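Local structure of phosphoglycerol transferase GacH (Streptococcus pyogenes MGAS5005, 6DGM) at residues M3-I17 against K359-L372. The protein probably transfers glycerol phosphate onto streptococcal rhamnose polysaccharide, this chain being its sulfatase-family domain, probably extracellular and catalytic, with manganese and sn-glycerol-1-phosphate bound. Numbering follows the deposited sequence.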
loop_
_atom_site.group_PDB
_atom_site.type_symbol
_atom_site.label_atom_id
_atom_site.label_comp_id
_atom_site.label_asym_id
_atom_site.label_seq_id
_atom_site.Cartn_x
_atom_site.Cartn_y
_atom_site.Cartn_z
ATOM N N MET A 3 -1.913 21.509 4.572
ATOM C CA MET A 3 -1.601 20.938 5.868
ATOM C C MET A 3 -1.480 22.060 6.884
ATOM O O MET A 3 -0.966 23.132 6.564
ATOM C CB MET A 3 -0.275 20.171 5.807
ATOM C CG MET A 3 0.013 19.448 7.087
ATOM S SD MET A 3 1.569 18.541 6.986
ATOM C CE MET A 3 1.615 17.892 8.659
ATOM N N GLU A 4 -1.982 21.811 8.090
ATOM C CA GLU A 4 -1.799 22.739 9.196
ATOM C C GLU A 4 -0.346 22.748 9.646
ATOM O O GLU A 4 0.289 21.697 9.769
ATOM C CB GLU A 4 -2.676 22.298 10.364
ATOM C CG GLU A 4 -2.621 23.215 11.572
ATOM C CD GLU A 4 -3.586 22.786 12.671
ATOM O OE1 GLU A 4 -3.931 21.589 12.738
ATOM O OE2 GLU A 4 -4.008 23.650 13.467
ATOM N N LYS A 5 0.178 23.947 9.896
ATOM C CA LYS A 5 1.544 24.084 10.399
ATOM C C LYS A 5 1.557 23.694 11.871
ATOM O O LYS A 5 0.811 24.289 12.656
ATOM C CB LYS A 5 2.025 25.527 10.247
ATOM C CG LYS A 5 3.396 25.798 10.872
ATOM C CD LYS A 5 3.653 27.279 11.093
ATOM C CE LYS A 5 4.003 28.002 9.813
ATOM N NZ LYS A 5 4.253 29.465 10.078
ATOM N N PRO A 6 2.378 22.729 12.294
ATOM C CA PRO A 6 2.473 22.436 13.727
ATOM C C PRO A 6 2.868 23.685 14.509
ATOM O O PRO A 6 3.671 24.506 14.053
ATOM C CB PRO A 6 3.561 21.359 13.802
ATOM C CG PRO A 6 3.534 20.713 12.455
ATOM C CD PRO A 6 3.224 21.820 11.491
ATOM N N THR A 7 2.296 23.825 15.704
ATOM C CA THR A 7 2.530 25.034 16.476
ATOM C C THR A 7 3.997 25.191 16.862
ATOM O O THR A 7 4.460 26.316 17.058
ATOM C CB THR A 7 1.633 25.071 17.716
ATOM O OG1 THR A 7 1.868 23.917 18.526
ATOM C CG2 THR A 7 0.172 25.107 17.306
ATOM N N ASN A 8 4.746 24.092 16.950
ATOM C CA ASN A 8 6.157 24.147 17.313
ATOM C C ASN A 8 7.090 24.000 16.113
ATOM O O ASN A 8 8.295 23.788 16.298
ATOM C CB ASN A 8 6.476 23.075 18.359
ATOM C CG ASN A 8 6.250 21.665 17.842
ATOM O OD1 ASN A 8 5.493 21.445 16.888
ATOM N ND2 ASN A 8 6.909 20.699 18.472
ATOM N N TYR A 9 6.572 24.130 14.894
ATOM C CA TYR A 9 7.422 24.055 13.714
ATOM C C TYR A 9 8.420 25.201 13.688
ATOM O O TYR A 9 8.062 26.371 13.850
ATOM C CB TYR A 9 6.560 24.084 12.455
ATOM C CG TYR A 9 7.360 23.982 11.167
ATOM C CD1 TYR A 9 7.914 22.775 10.769
ATOM C CD2 TYR A 9 7.544 25.091 10.359
ATOM C CE1 TYR A 9 8.639 22.683 9.596
ATOM C CE2 TYR A 9 8.252 25.014 9.187
ATOM C CZ TYR A 9 8.803 23.807 8.802
ATOM O OH TYR A 9 9.492 23.745 7.612
ATOM N N SER A 10 9.683 24.851 13.445
ATOM C CA SER A 10 10.787 25.791 13.462
ATOM C C SER A 10 12.033 25.019 13.074
ATOM O O SER A 10 12.056 23.780 13.105
ATOM C CB SER A 10 10.994 26.410 14.846
ATOM O OG SER A 10 11.541 25.458 15.735
ATOM N N GLN A 11 13.076 25.772 12.713
ATOM C CA GLN A 11 14.371 25.167 12.421
ATOM C C GLN A 11 14.882 24.366 13.615
ATOM O O GLN A 11 15.409 23.259 13.447
ATOM C CB GLN A 11 15.359 26.273 12.027
ATOM C CG GLN A 11 16.589 25.788 11.283
ATOM C CD GLN A 11 17.481 26.923 10.792
ATOM O OE1 GLN A 11 17.037 28.057 10.628
ATOM N NE2 GLN A 11 18.749 26.615 10.556
ATOM N N GLU A 12 14.725 24.905 14.833
ATOM C CA GLU A 12 15.231 24.219 16.019
ATOM C C GLU A 12 14.461 22.931 16.286
ATOM O O GLU A 12 15.051 21.910 16.663
ATOM C CB GLU A 12 15.186 25.161 17.229
ATOM C CG GLU A 12 16.236 26.261 17.186
ATOM C CD GLU A 12 16.231 27.139 18.435
ATOM O OE1 GLU A 12 15.298 27.001 19.258
ATOM O OE2 GLU A 12 17.164 27.966 18.597
ATOM N N THR A 13 13.145 22.947 16.095
ATOM C CA THR A 13 12.382 21.718 16.278
ATOM C C THR A 13 12.794 20.646 15.274
ATOM O O THR A 13 12.945 19.474 15.636
ATOM C CB THR A 13 10.884 22.023 16.180
ATOM O OG1 THR A 13 10.491 22.785 17.323
ATOM C CG2 THR A 13 10.062 20.738 16.098
ATOM N N ILE A 14 12.962 21.021 14.009
ATOM C CA ILE A 14 13.401 20.049 13.006
ATOM C C ILE A 14 14.781 19.505 13.365
ATOM O O ILE A 14 15.039 18.304 13.234
ATOM C CB ILE A 14 13.366 20.673 11.596
ATOM C CG1 ILE A 14 11.929 20.894 11.112
ATOM C CG2 ILE A 14 14.154 19.820 10.615
ATOM C CD1 ILE A 14 11.130 19.641 10.907
ATOM N N ALA A 15 15.680 20.368 13.850
ATOM C CA ALA A 15 16.999 19.892 14.266
ATOM C C ALA A 15 16.883 18.873 15.398
ATOM O O ALA A 15 17.579 17.848 15.395
ATOM C CB ALA A 15 17.887 21.075 14.670
ATOM N N SER A 16 16.008 19.132 16.377
ATOM C CA SER A 16 15.851 18.203 17.493
ATOM C C SER A 16 15.325 16.858 17.012
ATOM O O SER A 16 15.772 15.799 17.479
ATOM C CB SER A 16 14.893 18.778 18.540
ATOM O OG SER A 16 15.386 20.007 19.036
ATOM N N ILE A 17 14.367 16.883 16.085
ATOM C CA ILE A 17 13.806 15.649 15.546
ATOM C C ILE A 17 14.869 14.890 14.778
ATOM O O ILE A 17 15.014 13.670 14.928
ATOM C CB ILE A 17 12.587 15.960 14.656
ATOM C CG1 ILE A 17 11.469 16.582 15.483
ATOM C CG2 ILE A 17 12.097 14.705 13.941
ATOM C CD1 ILE A 17 10.404 17.260 14.629
ATOM N N LYS A 359 4.410 15.092 12.164
ATOM C CA LYS A 359 3.763 16.229 11.512
ATOM C C LYS A 359 4.777 17.306 11.140
ATOM O O LYS A 359 4.671 17.930 10.079
ATOM C CB LYS A 359 2.675 16.807 12.413
ATOM C CG LYS A 359 1.437 15.928 12.549
ATOM C CD LYS A 359 0.497 16.395 13.644
ATOM C CE LYS A 359 -0.701 15.464 13.737
ATOM N NZ LYS A 359 -1.607 15.795 14.858
ATOM N N ASN A 360 5.771 17.539 11.995
ATOM C CA ASN A 360 6.792 18.529 11.664
ATOM C C ASN A 360 7.586 18.112 10.432
ATOM O O ASN A 360 7.860 18.941 9.552
ATOM C CB ASN A 360 7.693 18.797 12.865
ATOM C CG ASN A 360 7.122 19.855 13.788
ATOM O OD1 ASN A 360 7.043 21.026 13.421
ATOM N ND2 ASN A 360 6.685 19.448 14.976
ATOM N N ILE A 361 7.951 16.828 10.335
ATOM C CA ILE A 361 8.655 16.331 9.151
ATOM C C ILE A 361 7.765 16.438 7.920
ATOM O O ILE A 361 8.189 16.884 6.843
ATOM C CB ILE A 361 9.111 14.877 9.385
ATOM C CG1 ILE A 361 10.130 14.804 10.530
ATOM C CG2 ILE A 361 9.658 14.258 8.078
ATOM C CD1 ILE A 361 11.415 15.604 10.305
ATOM N N GLN A 362 6.517 15.998 8.064
ATOM C CA GLN A 362 5.563 15.971 6.960
ATOM C C GLN A 362 5.278 17.369 6.448
ATOM O O GLN A 362 5.192 17.590 5.229
ATOM C CB GLN A 362 4.291 15.311 7.492
ATOM C CG GLN A 362 3.170 15.100 6.488
ATOM C CD GLN A 362 2.136 14.109 6.994
ATOM O OE1 GLN A 362 2.268 13.553 8.090
ATOM N NE2 GLN A 362 1.083 13.903 6.208
ATOM N N TYR A 363 5.130 18.330 7.356
ATOM C CA TYR A 363 4.969 19.714 6.935
ATOM C C TYR A 363 6.233 20.211 6.252
ATOM O O TYR A 363 6.170 20.818 5.172
ATOM C CB TYR A 363 4.612 20.574 8.150
ATOM C CG TYR A 363 4.301 22.004 7.812
ATOM C CD1 TYR A 363 3.042 22.376 7.375
ATOM C CD2 TYR A 363 5.274 22.991 7.921
ATOM C CE1 TYR A 363 2.757 23.680 7.063
ATOM C CE2 TYR A 363 4.998 24.292 7.604
ATOM C CZ TYR A 363 3.750 24.636 7.180
ATOM O OH TYR A 363 3.495 25.947 6.866
ATOM N N ASP A 364 7.397 19.910 6.834
ATOM C CA ASP A 364 8.636 20.458 6.307
ATOM C C ASP A 364 8.844 20.074 4.849
ATOM O O ASP A 364 9.330 20.888 4.050
ATOM C CB ASP A 364 9.828 19.976 7.126
ATOM C CG ASP A 364 11.096 20.698 6.753
ATOM O OD1 ASP A 364 11.149 21.913 7.054
ATOM O OD2 ASP A 364 12.011 20.075 6.149
ATOM N N VAL A 365 8.511 18.828 4.488
ATOM C CA VAL A 365 8.785 18.324 3.152
ATOM C C VAL A 365 7.653 18.582 2.160
ATOM O O VAL A 365 7.823 18.294 0.966
ATOM C CB VAL A 365 9.093 16.810 3.175
ATOM C CG1 VAL A 365 10.220 16.490 4.156
ATOM C CG2 VAL A 365 7.849 15.985 3.499
ATOM N N THR A 366 6.521 19.126 2.602
ATOM C CA THR A 366 5.425 19.392 1.673
ATOM C C THR A 366 5.314 20.889 1.425
ATOM O O THR A 366 5.857 21.404 0.439
ATOM C CB THR A 366 4.108 18.765 2.149
ATOM O OG1 THR A 366 3.812 19.163 3.486
ATOM C CG2 THR A 366 4.181 17.239 2.091
ATOM N N ILE A 367 4.651 21.614 2.316
ATOM C CA ILE A 367 4.449 23.038 2.108
ATOM C C ILE A 367 5.278 23.899 3.046
ATOM O O ILE A 367 5.152 25.136 3.010
ATOM C CB ILE A 367 2.948 23.391 2.150
ATOM C CG1 ILE A 367 2.371 23.083 3.526
ATOM C CG2 ILE A 367 2.205 22.578 1.059
ATOM C CD1 ILE A 367 1.010 23.703 3.755
ATOM N N GLY A 368 6.149 23.296 3.847
ATOM C CA GLY A 368 7.003 24.033 4.757
ATOM C C GLY A 368 8.281 24.545 4.119
ATOM O O GLY A 368 8.399 24.692 2.901
ATOM N N LYS A 369 9.273 24.786 4.977
ATOM C CA LYS A 369 10.470 25.546 4.642
ATOM C C LYS A 369 11.637 24.696 4.154
ATOM O O LYS A 369 12.656 25.257 3.724
ATOM C CB LYS A 369 10.935 26.306 5.893
ATOM C CG LYS A 369 9.922 27.284 6.462
ATOM C CD LYS A 369 9.794 28.507 5.585
ATOM C CE LYS A 369 8.997 29.591 6.284
ATOM N NZ LYS A 369 8.972 30.824 5.461
ATOM N N GLY A 370 11.538 23.373 4.219
ATOM C CA GLY A 370 12.658 22.541 3.811
ATOM C C GLY A 370 13.844 22.651 4.742
ATOM O O GLY A 370 14.994 22.635 4.282
ATOM N N TYR A 371 13.591 22.778 6.047
ATOM C CA TYR A 371 14.672 22.810 7.017
ATOM C C TYR A 371 15.488 21.525 6.994
ATOM O O TYR A 371 16.668 21.535 7.363
ATOM C CB TYR A 371 14.106 23.034 8.421
ATOM C CG TYR A 371 13.524 24.403 8.650
ATOM C CD1 TYR A 371 14.209 25.547 8.256
ATOM C CD2 TYR A 371 12.293 24.562 9.282
ATOM C CE1 TYR A 371 13.685 26.812 8.476
ATOM C CE2 TYR A 371 11.764 25.826 9.507
ATOM C CZ TYR A 371 12.466 26.947 9.096
ATOM O OH TYR A 371 11.966 28.216 9.302
ATOM N N LEU A 372 14.879 20.408 6.582
ATOM C CA LEU A 372 15.603 19.148 6.577
ATOM C C LEU A 372 16.746 19.128 5.568
ATOM O O LEU A 372 17.581 18.219 5.637
ATOM C CB LEU A 372 14.652 17.997 6.288
ATOM C CG LEU A 372 13.822 17.566 7.486
ATOM C CD1 LEU A 372 12.698 16.647 7.045
ATOM C CD2 LEU A 372 14.672 16.862 8.510
HETATM O O HOH W 1 12.712 28.632 12.561
#
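Met-3 runs its extended side chain along helix 349-365: SD packs on Tyr-363 CB (3.8 Å) and stands at the edge of the Tyr-363 ring, a Met-aromatic contact with SD 5.4 Å from the centroid. Lys-5 lays its CA over one face of that ring, a CH-pi contact, while Pro-6 packs its CD on Tyr-363 CB. Within the type I turn from Pro-6 to Tyr-9, Asn-8 OD1 accepts a straight hydrogen bond from Asn-360 ND2 (3.0 Å, 179°), the donor standing above the Asn-8 carbonyl plane; Asn-356 accepts from Asn-8 ND2 with its side-chain OD1 and from Asn-360 ND2 with its backbone O. Tyr-9, its CG anti to the backbone N (chi1 -179°), plunges between the helix and the loop after it. Over one face it takes the edge of Tyr-363, planes at 74°. Its hydroxyl donates to the anti lone pair of Asp-364 OD1 (2.5 Å) and accepts from Lys-369 N (2.8 Å). Gln-11 CB sits over the Tyr-371 face, 4.0 Å from its centroid. Deeper, Ile-14 CG2 meets Leu-372 CD2 at 3.7 Å. Asp-364 OD1 takes Tyr-371 N on its syn lone pair as well, and OD2 takes Leu-372 N; these donors probably favour the charged carboxylate. The phenol bonds and the apolar packing join the N-terminal segment to the chain leaving helix 349-365, away from the manganese and glycerol phosphate site.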